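Twitching motility pilus retraction protein (Geobacter sulfurreducens PCA, PDB 5ZFQ) serves as a retraction ATPase motor of the type IV pilus, probably using ATP hydrolysis in a six-chain ring to draw pilus fibres back in. Local coordinates at residues R149-V154 with S283-G288; A168-I173 with L249-L254; E287-Q292 with E308-N313. All coordinates share one frame; numbering follows the deposited sequence.

Contact 1. Residues R149-V154 with S283-G288; sequences RGLILV and SFVLEG
The carbonyl oxygen of Leu-151 is gripped from the other strand by two neighbouring residues: the N-H of Glu-287 bonds to it at 2.8 Å (N to O), and Leu-286 CA adds a weaker CH...O contact at 3.6 Å. Leu-151 N returns a bond of 2.7 Å to Val-285 O, approaching from well above the plane of the Val-285 carbonyl; segment 283-288 is just leaving helix 275-285 here. Further along, Leu-153 N reaches Gly-288 O at 2.9 Å and carries the parallel pairing on, although the strands are splayed by 42°. Gly-150 suits its place: at its positive phi a CB would jam against the preceding carbonyl O, and would also run into Val-285 O and Glu-287 CG. The Glu-287 chain, bent at chi2 (-58°), lays CG 3.4 Å from Arg-149 O and over Gly-150 CA; its carboxylate makes long, weak ion pairs to Arg-317 and Lys-147. On the buried aliphatic face Leu-286, its CG anti to the backbone N (chi1 -157°), brings CD1 to Leu-151 CD2 at 4.0 Å and Leu-153 CD1 at 3.9 Å. A parallel strand leading into a probable P-loop is consistent with the RecA-like core expected of secretion ATPases.

Contact 2. Residues A168-I173 with L249-L254; sequences AIIDKI and LCLATL
Leu-251 CD1 makes the shortest contact between the segments, lying 3.7 Å from Ile-170 CG1 and also 3.9 Å from Ile-169 CG2. It projects from the strand and enters between two successive isoleucines of helix 162-176, crossing both side chains at a slant. Its reach follows from an extended chain: CG lies anti to the carbonyl carbon and CD1 continues outward (chi2 172°). Ile-170 CD1 closes in at 4.1 Å from the same methyl, although the CB of Ile-170 does not point at the strand. Beta-branched isoleucines offer both CG2 and the CG1-CD1 arm, so Ile-169 can use one branch and Ile-170 and Ile-173 the other.

One helical turn later the fit is looser. Ile-173 stretches its CD1 to Leu-249 CD2 at 3.9 Å, a single close methyl contact, while Ile-173 CD1 is still 4.5 Å from Leu-251 CD1. Helix and strand run nearly antiparallel (166°) with axes 11.3 Å apart, a gap the leucines have the length to help span, and only 152 Å² is buried in all. Leu-166, Leu-227 and Ile-152 complete the surrounding apolar layer.

The other side of the helix has a different character. Asp-171 and Lys-172 are partly exposed and take no part in the contact; they form salt bridges with Lys-195 and Glu-176 respectively. Aliphatic residues inward and charged ones outward make this an amphipathic helix laid on a sheet, as expected beside the central strands of a P-loop fold. With no hydrogen bond between the segments, its hold on strand 249-254 rests on hydrophobic burial and van der Waals contact.

Contact 3. Residues E287-Q292 with E308-N313; sequences EGVMSQ and EVMVPN
Val-289 and Met-310 face each other as a hydrogen-bonded pair in the antiparallel beta hairpin of strands 286-296 and 303-310, which closes one edge of the mixed sheet. Val-289 N bonds to Met-310 O at 3.0 Å and Met-310 N to Val-289 O at 2.9 Å; Ser-291 and Glu-308 repeat the exchange, while Met-290 and Val-309 form the non-hydrogen-bonded pair between them. The side chain of Met-310 starts with CB 4.0 Å from Val-289 O. Its CG then leaves anti to the backbone N, and bends at chi2 (-87°) and chi3 (-59°) swing the chain through SD until CE rests 3.7 Å from Val-289 CG2. A flexible thioether suits this spot, where Met-310 also packs on Ile-263 and Met-332. Glu-308 shares that face, its CB 4.0 Å from Ser-291 CB, but its buried carboxylate looks beyond the hairpin: the backbone N-H groups of Met-344 and Ala-259 satisfy its two oxygens. Ser-291 is small enough to sit beside it, with OG hydrogen-bonded to Thr-155. Pairing gives out at Pro-312, which has no N-H to offer; instead its ring carbon CD lies against Glu-287 O at 3.4 Å.

In the fold
All three contacts are largely buried and belong to one mixed sheet. Contacts 1 and 3 share Glu-287 and Gly-288 and use opposite edges of strand 286-296, parallel beside 150-155 and antiparallel beside 303-310, and both are held chiefly by backbone hydrogen bonds. Contact 2 joins a covering helix to the sheet through aliphatic side chains alone; its centre lies about 10 Å from the centre of the chain, against about 18 Å and 16 Å for the centres of contacts 1 and 3. Strand 150-155 pairs with 249-254, linking contacts 1 and 2, and Met-290 CE meets both Val-154 and Ile-169. Only contact 3 puts a buried carboxylate, Glu-308, among its touching residues, held by backbone N-H groups outside the hairpin.

Contact 1. Residues R149-V154 with S283-G288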
loop_
_atom_site.group_PDB
_atom_site.type_symbol
_atom_site.label_atom_id
_atom_site.label_comp_id
_atom_site.label_asym_id
_atom_site.label_seq_id
_atom_site.Cartn_x
_atom_site.Cartn_y
_atom_site.Cartn_z
ATOM N N ARG A 149 20.237 25.665 24.622
ATOM C CA ARG A 149 19.269 25.368 23.552
ATOM C C ARG A 149 19.839 24.499 22.461
ATOM O O ARG A 149 21.024 24.205 22.443
ATOM C CB ARG A 149 18.787 26.653 22.893
ATOM C CG ARG A 149 17.940 27.496 23.754
ATOM C CD ARG A 149 17.897 28.905 23.199
ATOM N NE ARG A 149 19.070 29.671 23.586
ATOM C CZ ARG A 149 19.306 30.066 24.833
ATOM N NH1 ARG A 149 18.461 29.728 25.814
ATOM N NH2 ARG A 149 20.393 30.784 25.101
ATOM N N GLY A 150 18.995 24.142 21.512
ATOM C CA GLY A 150 19.476 23.541 20.291
ATOM C C GLY A 150 19.401 22.032 20.243
ATOM O O GLY A 150 18.852 21.379 21.130
ATOM N N LEU A 151 19.975 21.481 19.184
ATOM C CA LEU A 151 19.960 20.052 18.953
ATOM C C LEU A 151 21.349 19.468 19.144
ATOM O O LEU A 151 22.319 19.979 18.572
ATOM C CB LEU A 151 19.455 19.764 17.546
ATOM C CG LEU A 151 19.438 18.306 17.114
ATOM C CD1 LEU A 151 18.395 17.462 17.904
ATOM C CD2 LEU A 151 19.183 18.283 15.616
ATOM N N ILE A 152 21.437 18.409 19.944
ATOM C CA ILE A 152 22.696 17.708 20.175
ATOM C C ILE A 152 22.556 16.241 19.775
ATOM O O ILE A 152 21.620 15.568 20.212
ATOM C CB ILE A 152 23.126 17.793 21.651
ATOM C CG1 ILE A 152 23.243 19.259 22.087
ATOM C CG2 ILE A 152 24.425 17.047 21.876
ATOM C CD1 ILE A 152 23.938 19.458 23.406
ATOM N N LEU A 153 23.474 15.742 18.946
ATOM C CA LEU A 153 23.364 14.365 18.457
ATOM C C LEU A 153 24.472 13.467 18.966
ATOM O O LEU A 153 25.646 13.813 18.902
ATOM C CB LEU A 153 23.354 14.341 16.931
ATOM C CG LEU A 153 22.172 15.114 16.336
ATOM C CD1 LEU A 153 22.260 15.250 14.833
ATOM C CD2 LEU A 153 20.874 14.430 16.771
ATOM N N VAL A 154 24.087 12.316 19.504
ATOM C CA VAL A 154 25.043 11.262 19.820
ATOM C C VAL A 154 24.773 10.098 18.884
ATOM O O VAL A 154 23.732 9.449 18.995
ATOM C CB VAL A 154 24.929 10.788 21.267
ATOM C CG1 VAL A 154 26.108 9.890 21.609
ATOM C CG2 VAL A 154 24.868 11.967 22.208
ATOM N N SER A 283 21.298 24.213 10.376
ATOM C CA SER A 283 22.391 25.171 10.488
ATOM C C SER A 283 22.142 26.056 11.698
ATOM O O SER A 283 23.081 26.485 12.369
ATOM C CB SER A 283 22.553 26.017 9.205
ATOM O OG SER A 283 21.379 26.739 8.863
ATOM N N PHE A 284 20.865 26.289 11.981
ATOM C CA PHE A 284 20.454 27.158 13.074
ATOM C C PHE A 284 20.532 26.469 14.453
ATOM O O PHE A 284 21.060 27.052 15.410
ATOM C CB PHE A 284 19.029 27.680 12.798
ATOM C CG PHE A 284 18.419 28.440 13.943
ATOM C CD1 PHE A 284 19.186 29.317 14.721
ATOM C CD2 PHE A 284 17.070 28.299 14.237
ATOM C CE1 PHE A 284 18.622 30.025 15.786
ATOM C CE2 PHE A 284 16.497 29.007 15.297
ATOM C CZ PHE A 284 17.287 29.871 16.071
ATOM N N VAL A 285 20.027 25.237 14.546
ATOM C CA VAL A 285 19.773 24.628 15.854
ATOM C C VAL A 285 20.840 23.613 16.308
ATOM O O VAL A 285 20.962 23.346 17.515
ATOM C CB VAL A 285 18.374 23.921 15.900
ATOM C CG1 VAL A 285 17.261 24.856 15.464
ATOM C CG2 VAL A 285 18.377 22.653 15.075
ATOM N N LEU A 286 21.605 23.060 15.364
ATOM C CA LEU A 286 22.643 22.068 15.683
ATOM C C LEU A 286 23.704 22.681 16.572
ATOM O O LEU A 286 24.272 23.723 16.229
ATOM C CB LEU A 286 23.290 21.529 14.406
ATOM C CG LEU A 286 23.990 20.170 14.399
ATOM C CD1 LEU A 286 23.096 19.067 14.973
ATOM C CD2 LEU A 286 24.412 19.818 12.982
ATOM N N GLU A 287 23.952 22.065 17.725
ATOM C CA GLU A 287 24.933 22.608 18.668
ATOM C C GLU A 287 26.080 21.634 18.847
ATOM O O GLU A 287 27.099 21.962 19.456
ATOM C CB GLU A 287 24.291 22.940 20.021
ATOM C CG GLU A 287 23.391 24.185 20.008
ATOM C CD GLU A 287 24.124 25.459 19.551
ATOM O OE1 GLU A 287 25.366 25.560 19.752
ATOM O OE2 GLU A 287 23.455 26.352 18.970
ATOM N N GLY A 288 25.927 20.440 18.293
ATOM C CA GLY A 288 26.970 19.444 18.405
ATOM C C GLY A 288 26.586 18.054 17.939
ATOM O O GLY A 288 25.432 17.623 18.036
#

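Contact 2. Residues A168-I173 with L249-L254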
loop_
_atom_site.group_PDB
_atom_site.type_symbol
_atom_site.label_atom_id
_atom_site.label_comp_id
_atom_site.label_asym_id
_atom_site.label_seq_id
_atom_site.Cartn_x
_atom_site.Cartn_y
_atom_site.Cartn_z
ATOM N N ALA A 168 25.324 10.458 31.154
ATOM C CA ALA A 168 26.224 11.363 31.862
ATOM C C ALA A 168 25.837 12.819 31.614
ATOM O O ALA A 168 25.901 13.666 32.512
ATOM C CB ALA A 168 27.655 11.113 31.438
ATOM N N ILE A 169 25.442 13.099 30.379
ATOM C CA ILE A 169 24.985 14.427 29.997
ATOM C C ILE A 169 23.732 14.819 30.782
ATOM O O ILE A 169 23.654 15.921 31.343
ATOM C CB ILE A 169 24.698 14.505 28.479
ATOM C CG1 ILE A 169 26.017 14.558 27.701
ATOM C CG2 ILE A 169 23.847 15.720 28.167
ATOM C CD1 ILE A 169 25.876 14.313 26.213
ATOM N N ILE A 170 22.765 13.909 30.834
ATOM C CA ILE A 170 21.516 14.198 31.513
ATOM C C ILE A 170 21.736 14.345 33.011
ATOM O O ILE A 170 21.149 15.244 33.641
ATOM C CB ILE A 170 20.462 13.114 31.217
ATOM C CG1 ILE A 170 19.960 13.283 29.775
ATOM C CG2 ILE A 170 19.292 13.218 32.176
ATOM C CD1 ILE A 170 19.416 12.037 29.156
ATOM N N ASP A 171 22.595 13.495 33.572
ATOM C CA ASP A 171 22.935 13.577 34.983
ATOM C C ASP A 171 23.489 14.953 35.326
ATOM O O ASP A 171 23.127 15.545 36.348
ATOM C CB ASP A 171 23.956 12.507 35.359
ATOM C CG ASP A 171 24.275 12.501 36.844
ATOM O OD1 ASP A 171 23.348 12.576 37.687
ATOM O OD2 ASP A 171 25.474 12.427 37.175
ATOM N N LYS A 172 24.374 15.456 34.467
ATOM C CA LYS A 172 24.986 16.755 34.680
ATOM C C LYS A 172 23.929 17.861 34.612
ATOM O O LYS A 172 23.962 18.812 35.407
ATOM C CB LYS A 172 26.086 17.005 33.656
ATOM C CG LYS A 172 26.730 18.381 33.803
ATOM C CD LYS A 172 27.700 18.692 32.662
ATOM C CE LYS A 172 28.394 20.040 32.865
ATOM N NZ LYS A 172 29.273 20.101 34.092
ATOM N N ILE A 173 22.997 17.726 33.668
ATOM C CA ILE A 173 21.936 18.689 33.490
ATOM C C ILE A 173 21.025 18.707 34.702
ATOM O O ILE A 173 20.702 19.767 35.240
ATOM C CB ILE A 173 21.116 18.370 32.238
ATOM C CG1 ILE A 173 21.953 18.622 30.987
ATOM C CG2 ILE A 173 19.820 19.185 32.195
ATOM C CD1 ILE A 173 21.290 18.151 29.715
ATOM N N LEU A 249 16.289 22.123 24.686
ATOM C CA LEU A 249 17.478 21.372 24.370
ATOM C C LEU A 249 17.039 19.954 23.988
ATOM O O LEU A 249 16.417 19.232 24.798
ATOM C CB LEU A 249 18.461 21.364 25.538
ATOM C CG LEU A 249 19.760 20.577 25.283
ATOM C CD1 LEU A 249 20.660 21.251 24.245
ATOM C CD2 LEU A 249 20.542 20.337 26.574
ATOM N N CYS A 250 17.336 19.563 22.753
ATOM C CA CYS A 250 16.969 18.238 22.289
ATOM C C CYS A 250 18.188 17.320 22.180
ATOM O O CYS A 250 19.127 17.597 21.422
ATOM C CB CYS A 250 16.251 18.328 20.941
ATOM S SG CYS A 250 15.655 16.718 20.349
ATOM N N LEU A 251 18.177 16.238 22.955
ATOM C CA LEU A 251 19.196 15.196 22.838
ATOM C C LEU A 251 18.637 14.098 21.966
ATOM O O LEU A 251 17.498 13.672 22.166
ATOM C CB LEU A 251 19.593 14.628 24.209
ATOM C CG LEU A 251 20.124 15.685 25.170
ATOM C CD1 LEU A 251 20.329 15.133 26.566
ATOM C CD2 LEU A 251 21.411 16.345 24.618
ATOM N N ALA A 252 19.423 13.637 21.001
ATOM C CA ALA A 252 18.934 12.611 20.099
ATOM C C ALA A 252 20.058 11.763 19.510
ATOM O O ALA A 252 21.232 12.120 19.595
ATOM C CB ALA A 252 18.096 13.243 18.972
ATOM N N THR A 253 19.643 10.645 18.960
ATOM C CA THR A 253 20.475 9.586 18.463
ATOM C C THR A 253 20.249 9.206 16.999
ATOM O O THR A 253 19.189 9.300 16.477
ATOM C CB THR A 253 20.215 8.381 19.414
ATOM O OG1 THR A 253 21.111 8.431 20.500
ATOM C CG2 THR A 253 20.329 7.045 18.791
ATOM N N LEU A 254 21.302 8.756 16.363
ATOM C CA LEU A 254 21.291 8.250 15.009
ATOM C C LEU A 254 22.326 7.159 14.894
ATOM O O LEU A 254 23.329 7.205 15.559
ATOM C CB LEU A 254 21.689 9.337 14.032
ATOM C CG LEU A 254 20.611 9.996 13.223
ATOM C CD1 LEU A 254 21.199 10.638 12.003
ATOM C CD2 LEU A 254 19.638 8.930 12.810
#

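Contact 3. Residues E287-Q292 with E308-N313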
loop_
_atom_site.group_PDB
_atom_site.type_symbol
_atom_site.label_atom_id
_atom_site.label_comp_id
_atom_site.label_asym_id
_atom_site.label_seq_id
_atom_site.Cartn_x
_atom_site.Cartn_y
_atom_site.Cartn_z
ATOM N N GLU A 287 23.952 22.065 17.725
ATOM C CA GLU A 287 24.933 22.608 18.668
ATOM C C GLU A 287 26.080 21.634 18.847
ATOM O O GLU A 287 27.099 21.962 19.456
ATOM C CB GLU A 287 24.291 22.940 20.021
ATOM C CG GLU A 287 23.391 24.185 20.008
ATOM C CD GLU A 287 24.124 25.459 19.551
ATOM O OE1 GLU A 287 25.366 25.560 19.752
ATOM O OE2 GLU A 287 23.455 26.352 18.970
ATOM N N GLY A 288 25.927 20.440 18.293
ATOM C CA GLY A 288 26.970 19.444 18.405
ATOM C C GLY A 288 26.586 18.054 17.939
ATOM O O GLY A 288 25.432 17.623 18.036
ATOM N N VAL A 289 27.580 17.347 17.425
ATOM C CA VAL A 289 27.395 15.984 16.952
ATOM C C VAL A 289 28.526 15.139 17.488
ATOM O O VAL A 289 29.698 15.461 17.309
ATOM C CB VAL A 289 27.382 15.882 15.394
ATOM C CG1 VAL A 289 27.220 14.416 14.955
ATOM C CG2 VAL A 289 26.306 16.801 14.784
ATOM N N MET A 290 28.180 14.059 18.155
ATOM C CA MET A 290 29.189 13.131 18.597
ATOM C C MET A 290 28.978 11.777 17.945
ATOM O O MET A 290 27.915 11.180 18.034
ATOM C CB MET A 290 29.186 13.038 20.117
ATOM C CG MET A 290 29.548 14.378 20.764
ATOM S SD MET A 290 29.362 14.379 22.553
ATOM C CE MET A 290 27.795 13.596 22.704
ATOM N N SER A 291 30.031 11.244 17.376
ATOM C CA SER A 291 29.981 9.942 16.778
ATOM C C SER A 291 30.884 9.040 17.551
ATOM O O SER A 291 32.013 9.339 17.737
ATOM C CB SER A 291 30.367 10.027 15.341
ATOM O OG SER A 291 29.291 10.581 14.671
ATOM N N GLN A 292 30.367 7.900 17.968
ATOM C CA GLN A 292 31.113 7.001 18.801
ATOM C C GLN A 292 31.325 5.595 18.370
ATOM O O GLN A 292 30.527 5.042 17.693
ATOM C CB GLN A 292 30.407 6.914 20.121
ATOM C CG GLN A 292 30.246 8.240 20.806
ATOM C CD GLN A 292 29.725 8.096 22.193
ATOM O OE1 GLN A 292 29.330 7.036 22.590
ATOM N NE2 GLN A 292 29.725 9.166 22.930
ATOM N N GLU A 308 34.271 11.052 17.513
ATOM C CA GLU A 308 34.389 12.128 16.595
ATOM C C GLU A 308 33.442 13.177 17.125
ATOM O O GLU A 308 32.315 12.896 17.389
ATOM C CB GLU A 308 33.993 11.680 15.216
ATOM C CG GLU A 308 33.713 12.828 14.283
ATOM C CD GLU A 308 34.007 12.540 12.849
ATOM O OE1 GLU A 308 35.156 12.419 12.490
ATOM O OE2 GLU A 308 33.088 12.455 12.072
ATOM N N VAL A 309 33.926 14.393 17.304
ATOM C CA VAL A 309 33.110 15.486 17.791
ATOM C C VAL A 309 33.075 16.662 16.854
ATOM O O VAL A 309 34.082 17.178 16.501
ATOM C CB VAL A 309 33.666 16.044 19.102
ATOM C CG1 VAL A 309 32.790 17.131 19.652
ATOM C CG2 VAL A 309 33.863 14.962 20.117
ATOM N N MET A 310 31.897 17.113 16.488
ATOM C CA MET A 310 31.760 18.279 15.656
ATOM C C MET A 310 31.022 19.375 16.396
ATOM O O MET A 310 29.902 19.193 16.772
ATOM C CB MET A 310 30.960 17.931 14.428
ATOM C CG MET A 310 30.998 18.958 13.332
ATOM S SD MET A 310 29.825 20.284 13.362
ATOM C CE MET A 310 28.262 19.513 13.319
ATOM N N VAL A 311 31.651 20.522 16.576
ATOM C CA VAL A 311 31.027 21.652 17.222
ATOM C C VAL A 311 30.862 22.707 16.172
ATOM O O VAL A 311 31.817 23.182 15.630
ATOM C CB VAL A 311 31.885 22.224 18.338
ATOM C CG1 VAL A 311 31.110 23.273 19.091
ATOM C CG2 VAL A 311 32.280 21.137 19.301
ATOM N N PRO A 312 29.559 23.071 15.891
ATOM C CA PRO A 312 29.405 24.071 14.832
ATOM C C PRO A 312 29.925 25.448 15.110
ATOM O O PRO A 312 29.983 25.860 16.229
ATOM C CB PRO A 312 27.905 24.141 14.651
ATOM C CG PRO A 312 27.455 22.802 14.984
ATOM C CD PRO A 312 28.154 22.604 16.240
ATOM N N ASN A 313 30.318 26.135 14.056
ATOM C CA ASN A 313 30.826 27.484 14.136
ATOM C C ASN A 313 30.287 28.260 12.977
ATOM O O ASN A 313 29.713 27.689 12.099
ATOM C CB ASN A 313 32.337 27.541 14.223
ATOM C CG ASN A 313 33.024 26.892 13.063
ATOM O OD1 ASN A 313 32.504 26.806 11.982
ATOM N ND2 ASN A 313 34.215 26.454 13.296
#